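Local coordinates for protein putative endo-1,4-beta-xylanase (Bacteroides thetaiotaomicron VPI-5482, PDB 5MSX) that probably hydrolyses O-glycosidic bonds as a calcium-binding family 43 glycoside hydrolase, consistent with an arabinofuranosidase acting on plant pectin, at residues Tyr82-Ser95 and Ile106-Val118. Sequence-based numbering, arbitrary orientation.
Sequences YFPSAAKEKYWAPS and IYPTINGYMYPAV
Asn111 turns its CG beside its own backbone N (chi1 -57°), which swings the amide across to Glu89 and Lys90; Glu89 bends at chi2 (-51°) to bring its carboxylate back to meet it. The two flat groups stand nearly perpendicular, yet Asn111 ND2 reaches the anti lone pair of Glu89 OE1 at 3.0 Å, with that oxygen almost in the amide plane. On the other branch Asn111 OD1 accepts from Lys90 N, the donor tilted from the carbonyl plane, while Asn111 N gives a nearly straight bond to Lys90 O (2.9 Å, 173°). With an alanine here, Lys90 N and Glu89 OE1 would probably lose their amide partner and the carboxylate would be freer to swing.

Asn111 and Gly112 are the central residues of a type I' turn joining strands 109-110 and 113-114, a two-residue beta hairpin. Its first strand pairs antiparallel with 91-92: Trp92 and Thr109 exchange two backbone bonds, and Tyr91 faces Ile110 as the non-hydrogen-bonded pair. On the Tyr91 face, Ile110 CD1 lies 3.8 Å from both Ala86 CB and Tyr91 CE1, and Phe83 CE2 comes within 3.5 Å of Ala117 CB. Pro108 CB packs against the phenol end of Tyr91, whose OH shares a 2.5 Å hydrogen bond with Tyr82 OH.

Beyond the paired strands, Ser95 OG takes the N-H of Tyr107. One water links Lys90 O, Thr109 O and Gly112 N; a second donates to Ala93 O and Tyr107 O and accepts from Thr109 OG1. That hydroxyl also bonds Asp154 N, and Ala93 touches Asp154, predicted to tune the pKa of the proton donor Glu200 in family 43's five-bladed beta-propeller. Apolar packing thus fills one face, Asn111 and two waters satisfy backbone polar groups, and Thr109 and Ala93 adjoin the probable active site.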
loop_
_atom_site.group_PDB
_atom_site.type_symbol
_atom_site.label_atom_id
_atom_site.label_comp_id
_atom_site.label_asym_id
_atom_site.label_seq_id
_atom_site.Cartn_x
_atom_site.Cartn_y
_atom_site.Cartn_z
ATOM N N TYR C 82 15.702 17.461 1.745
ATOM C CA TYR C 82 14.730 16.423 2.119
ATOM C C TYR C 82 15.084 15.100 1.440
ATOM O O TYR C 82 14.411 14.110 1.665
ATOM C CB TYR C 82 13.258 16.857 1.795
ATOM C CG TYR C 82 12.949 17.088 0.316
ATOM C CD1 TYR C 82 12.597 16.035 -0.529
ATOM C CD2 TYR C 82 13.018 18.360 -0.238
ATOM C CE1 TYR C 82 12.309 16.251 -1.875
ATOM C CE2 TYR C 82 12.729 18.583 -1.571
ATOM C CZ TYR C 82 12.370 17.535 -2.392
ATOM O OH TYR C 82 12.115 17.779 -3.715
ATOM N N PHE C 83 16.138 15.082 0.623
ATOM C CA PHE C 83 16.487 13.925 -0.194
ATOM C C PHE C 83 18.016 13.768 -0.197
ATOM O O PHE C 83 18.666 14.054 -1.214
ATOM C CB PHE C 83 15.944 14.153 -1.606
ATOM C CG PHE C 83 15.716 12.912 -2.427
ATOM C CD1 PHE C 83 16.477 11.745 -2.276
ATOM C CD2 PHE C 83 14.783 12.956 -3.452
ATOM C CE1 PHE C 83 16.256 10.643 -3.098
ATOM C CE2 PHE C 83 14.559 11.867 -4.276
ATOM C CZ PHE C 83 15.306 10.706 -4.106
ATOM N N PRO C 84 18.592 13.272 0.931
ATOM C CA PRO C 84 20.059 13.176 1.083
ATOM C C PRO C 84 20.809 12.538 -0.071
ATOM O O PRO C 84 21.751 13.136 -0.570
ATOM C CB PRO C 84 20.215 12.384 2.383
ATOM C CG PRO C 84 19.043 12.834 3.187
ATOM C CD PRO C 84 17.916 12.840 2.169
ATOM N N SER C 85 20.367 11.393 -0.559
ATOM C CA SER C 85 21.087 10.756 -1.655
ATOM C C SER C 85 21.160 11.577 -2.960
ATOM O O SER C 85 22.071 11.372 -3.766
ATOM C CB SER C 85 20.554 9.344 -1.932
ATOM O OG SER C 85 19.387 9.337 -2.742
ATOM N N ALA C 86 20.218 12.493 -3.183
ATOM C CA ALA C 86 20.167 13.228 -4.442
ATOM C C ALA C 86 20.666 14.652 -4.311
ATOM O O ALA C 86 20.611 15.398 -5.286
ATOM C CB ALA C 86 18.741 13.229 -4.985
ATOM N N ALA C 87 21.174 15.015 -3.138
ATOM C CA ALA C 87 21.505 16.396 -2.784
ATOM C C ALA C 87 22.558 17.123 -3.664
ATOM O O ALA C 87 22.627 18.329 -3.651
ATOM C CB ALA C 87 21.928 16.465 -1.330
ATOM N N LYS C 88 23.371 16.393 -4.402
ATOM C CA LYS C 88 24.347 16.990 -5.294
ATOM C C LYS C 88 24.106 16.572 -6.734
ATOM O O LYS C 88 24.938 16.809 -7.603
ATOM C CB LYS C 88 25.744 16.602 -4.819
ATOM C CG LYS C 88 25.917 16.800 -3.309
ATOM C CD LYS C 88 27.364 17.030 -2.938
ATOM C CE LYS C 88 27.616 16.769 -1.460
ATOM N NZ LYS C 88 29.075 16.829 -1.147
ATOM N N GLU C 89 22.941 16.001 -7.010
ATOM C CA GLU C 89 22.577 15.669 -8.372
ATOM C C GLU C 89 21.844 16.855 -8.936
ATOM O O GLU C 89 21.417 17.713 -8.182
ATOM C CB GLU C 89 21.667 14.426 -8.409
ATOM C CG GLU C 89 22.191 13.251 -7.582
ATOM C CD GLU C 89 23.633 12.909 -7.904
ATOM O OE1 GLU C 89 23.933 12.705 -9.097
ATOM O OE2 GLU C 89 24.452 12.859 -6.962
ATOM N N LYS C 90 21.693 16.880 -10.257
ATOM C CA LYS C 90 20.819 17.840 -10.918
ATOM C C LYS C 90 19.359 17.413 -10.714
ATOM O O LYS C 90 18.983 16.320 -11.068
ATOM C CB LYS C 90 21.150 17.894 -12.387
ATOM C CG LYS C 90 20.550 19.084 -13.119
ATOM C CD LYS C 90 21.035 19.103 -14.554
ATOM C CE LYS C 90 20.434 17.989 -15.382
ATOM N NZ LYS C 90 20.692 18.262 -16.822
ATOM N N TYR C 91 18.562 18.295 -10.130
ATOM C CA TYR C 91 17.283 17.953 -9.530
ATOM C C TYR C 91 16.209 18.887 -10.099
ATOM O O TYR C 91 16.256 20.073 -9.853
ATOM C CB TYR C 91 17.396 18.132 -8.021
ATOM C CG TYR C 91 16.232 17.561 -7.272
ATOM C CD1 TYR C 91 16.234 16.233 -6.861
ATOM C CD2 TYR C 91 15.111 18.345 -6.973
ATOM C CE1 TYR C 91 15.165 15.697 -6.159
ATOM C CE2 TYR C 91 14.027 17.803 -6.276
ATOM C CZ TYR C 91 14.068 16.477 -5.871
ATOM O OH TYR C 91 13.035 15.908 -5.170
ATOM N N TRP C 92 15.305 18.338 -10.882
ATOM C CA TRP C 92 14.269 19.054 -11.563
ATOM C C TRP C 92 12.877 18.558 -11.233
ATOM O O TRP C 92 12.627 17.333 -11.157
ATOM C CB TRP C 92 14.397 18.847 -13.072
ATOM C CG TRP C 92 15.566 19.495 -13.710
ATOM C CD1 TRP C 92 16.379 20.450 -13.184
ATOM C CD2 TRP C 92 16.012 19.264 -15.034
ATOM N NE1 TRP C 92 17.312 20.808 -14.092
ATOM C CE2 TRP C 92 17.106 20.101 -15.247
ATOM C CE3 TRP C 92 15.572 18.428 -16.070
ATOM C CZ2 TRP C 92 17.812 20.123 -16.459
ATOM C CZ3 TRP C 92 16.264 18.426 -17.267
ATOM C CH2 TRP C 92 17.379 19.275 -17.461
ATOM N N ALA C 93 11.980 19.531 -11.124
ATOM C CA ALA C 93 10.566 19.348 -11.361
ATOM C C ALA C 93 9.935 18.191 -10.534
ATOM O O ALA C 93 9.318 17.292 -11.069
ATOM C CB ALA C 93 10.330 19.189 -12.853
ATOM N N PRO C 94 10.116 18.225 -9.222
ATOM C CA PRO C 94 9.460 17.228 -8.382
ATOM C C PRO C 94 7.943 17.384 -8.432
ATOM O O PRO C 94 7.408 18.529 -8.506
ATOM C CB PRO C 94 9.932 17.577 -6.970
ATOM C CG PRO C 94 10.225 19.028 -7.035
ATOM C CD PRO C 94 10.681 19.324 -8.435
ATOM N N SER C 95 7.276 16.243 -8.332
ATOM C CA SER C 95 5.832 16.196 -8.193
ATOM C C SER C 95 5.448 16.732 -6.839
ATOM O O SER C 95 6.301 17.105 -6.038
ATOM C CB SER C 95 5.357 14.747 -8.334
ATOM O OG SER C 95 5.846 13.966 -7.247
ATOM N N ILE C 106 7.317 10.893 -3.808
ATOM C CA ILE C 106 7.607 12.021 -4.658
ATOM C C ILE C 106 8.349 11.517 -5.882
ATOM O O ILE C 106 9.051 10.502 -5.815
ATOM C CB ILE C 106 8.351 13.117 -3.860
ATOM C CG1 ILE C 106 8.197 14.488 -4.540
ATOM C CG2 ILE C 106 9.806 12.722 -3.608
ATOM C CD1 ILE C 106 8.471 15.638 -3.598
ATOM N N TYR C 107 8.140 12.176 -7.021
ATOM C CA TYR C 107 8.628 11.692 -8.300
ATOM C C TYR C 107 9.424 12.789 -9.072
ATOM O O TYR C 107 8.926 13.377 -10.038
ATOM C CB TYR C 107 7.478 11.152 -9.116
ATOM C CG TYR C 107 6.638 10.114 -8.391
ATOM C CD1 TYR C 107 5.692 10.495 -7.450
ATOM C CD2 TYR C 107 6.797 8.750 -8.636
ATOM C CE1 TYR C 107 4.919 9.564 -6.777
ATOM C CE2 TYR C 107 6.015 7.800 -7.972
ATOM C CZ TYR C 107 5.075 8.225 -7.045
ATOM O OH TYR C 107 4.290 7.348 -6.356
ATOM N N PRO C 108 10.666 13.052 -8.641
ATOM C CA PRO C 108 11.467 14.098 -9.288
ATOM C C PRO C 108 12.221 13.622 -10.514
ATOM O O PRO C 108 12.259 12.417 -10.816
ATOM C CB PRO C 108 12.389 14.550 -8.168
ATOM C CG PRO C 108 12.611 13.310 -7.378
ATOM C CD PRO C 108 11.297 12.589 -7.390
ATOM N N THR C 109 12.771 14.580 -11.264
ATOM C CA THR C 109 13.570 14.276 -12.447
ATOM C C THR C 109 15.033 14.518 -12.098
ATOM O O THR C 109 15.447 15.653 -11.897
ATOM C CB THR C 109 13.097 15.087 -13.637
ATOM O OG1 THR C 109 11.742 14.725 -13.900
ATOM C CG2 THR C 109 13.940 14.830 -14.894
ATOM N N ILE C 110 15.791 13.424 -11.970
ATOM C CA ILE C 110 17.151 13.484 -11.407
ATOM C C ILE C 110 18.128 13.112 -12.509
ATOM O O ILE C 110 18.013 12.048 -13.131
ATOM C CB ILE C 110 17.291 12.622 -10.137
ATOM C CG1 ILE C 110 16.164 12.964 -9.148
ATOM C CG2 ILE C 110 18.643 12.852 -9.466
ATOM C CD1 ILE C 110 16.286 12.376 -7.744
ATOM N N ASN C 111 19.034 14.051 -12.796
ATOM C CA ASN C 111 19.950 13.976 -13.949
ATOM C C ASN C 111 19.232 13.600 -15.223
ATOM O O ASN C 111 19.680 12.734 -15.954
ATOM C CB ASN C 111 21.122 13.030 -13.643
ATOM C CG ASN C 111 21.883 13.464 -12.411
ATOM O OD1 ASN C 111 22.150 14.647 -12.218
ATOM N ND2 ASN C 111 22.204 12.526 -11.553
ATOM N N GLY C 112 18.090 14.252 -15.472
ATOM C CA GLY C 112 17.281 14.010 -16.678
ATOM C C GLY C 112 16.232 12.900 -16.660
ATOM O O GLY C 112 15.522 12.696 -17.658
ATOM N N TYR C 113 16.105 12.173 -15.553
ATOM C CA TYR C 113 15.259 10.964 -15.544
ATOM C C TYR C 113 14.394 10.886 -14.296
ATOM O O TYR C 113 14.823 11.261 -13.219
ATOM C CB TYR C 113 16.117 9.683 -15.693
ATOM C CG TYR C 113 16.746 9.554 -17.053
ATOM C CD1 TYR C 113 17.955 10.157 -17.341
ATOM C CD2 TYR C 113 16.120 8.840 -18.060
ATOM C CE1 TYR C 113 18.528 10.040 -18.603
ATOM C CE2 TYR C 113 16.685 8.714 -19.311
ATOM C CZ TYR C 113 17.884 9.323 -19.570
ATOM O OH TYR C 113 18.416 9.217 -20.822
ATOM N N MET C 114 13.170 10.389 -14.465
ATOM C CA MET C 114 12.232 10.298 -13.354
ATOM C C MET C 114 12.543 9.089 -12.468
ATOM O O MET C 114 12.798 8.011 -13.006
ATOM C CB MET C 114 10.817 10.201 -13.889
ATOM C CG MET C 114 10.399 11.480 -14.624
ATOM S SD MET C 114 8.770 11.360 -15.343
ATOM C CE MET C 114 8.903 9.906 -16.401
ATOM N N TYR C 115 12.488 9.299 -11.151
ATOM C CA TYR C 115 12.615 8.268 -10.118
ATOM C C TYR C 115 11.510 8.383 -9.066
ATOM O O TYR C 115 11.183 9.489 -8.638
ATOM C CB TYR C 115 13.927 8.412 -9.348
ATOM C CG TYR C 115 15.145 8.213 -10.194
ATOM C CD1 TYR C 115 15.644 9.253 -10.978
ATOM C CD2 TYR C 115 15.815 6.977 -10.205
ATOM C CE1 TYR C 115 16.756 9.062 -11.780
ATOM C CE2 TYR C 115 16.942 6.781 -10.976
ATOM C CZ TYR C 115 17.414 7.813 -11.775
ATOM O OH TYR C 115 18.529 7.609 -12.562
ATOM N N PRO C 116 10.991 7.233 -8.595
ATOM C CA PRO C 116 10.140 7.213 -7.404
ATOM C C PRO C 116 10.937 7.236 -6.108
ATOM O O PRO C 116 11.903 6.492 -5.954
ATOM C CB PRO C 116 9.386 5.896 -7.552
ATOM C CG PRO C 116 10.329 4.995 -8.285
ATOM C CD PRO C 116 11.153 5.883 -9.177
ATOM N N ALA C 117 10.539 8.104 -5.184
ATOM C CA ALA C 117 11.172 8.214 -3.886
ATOM C C ALA C 117 10.097 8.156 -2.816
ATOM O O ALA C 117 8.931 8.461 -3.096
ATOM C CB ALA C 117 11.972 9.503 -3.779
ATOM N N VAL C 118 10.486 7.781 -1.597
ATOM C CA VAL C 118 9.520 7.539 -0.516
ATOM C C VAL C 118 10.070 7.989 0.810
ATOM O O VAL C 118 11.267 7.930 1.017
ATOM C CB VAL C 118 9.115 6.036 -0.450
ATOM C CG1 VAL C 118 10.329 5.138 -0.168
ATOM C CG2 VAL C 118 8.000 5.811 0.575
HETATM O O HOH W 1 17.427 16.456 -13.594
HETATM O O HOH W 2 9.614 14.828 -12.368
#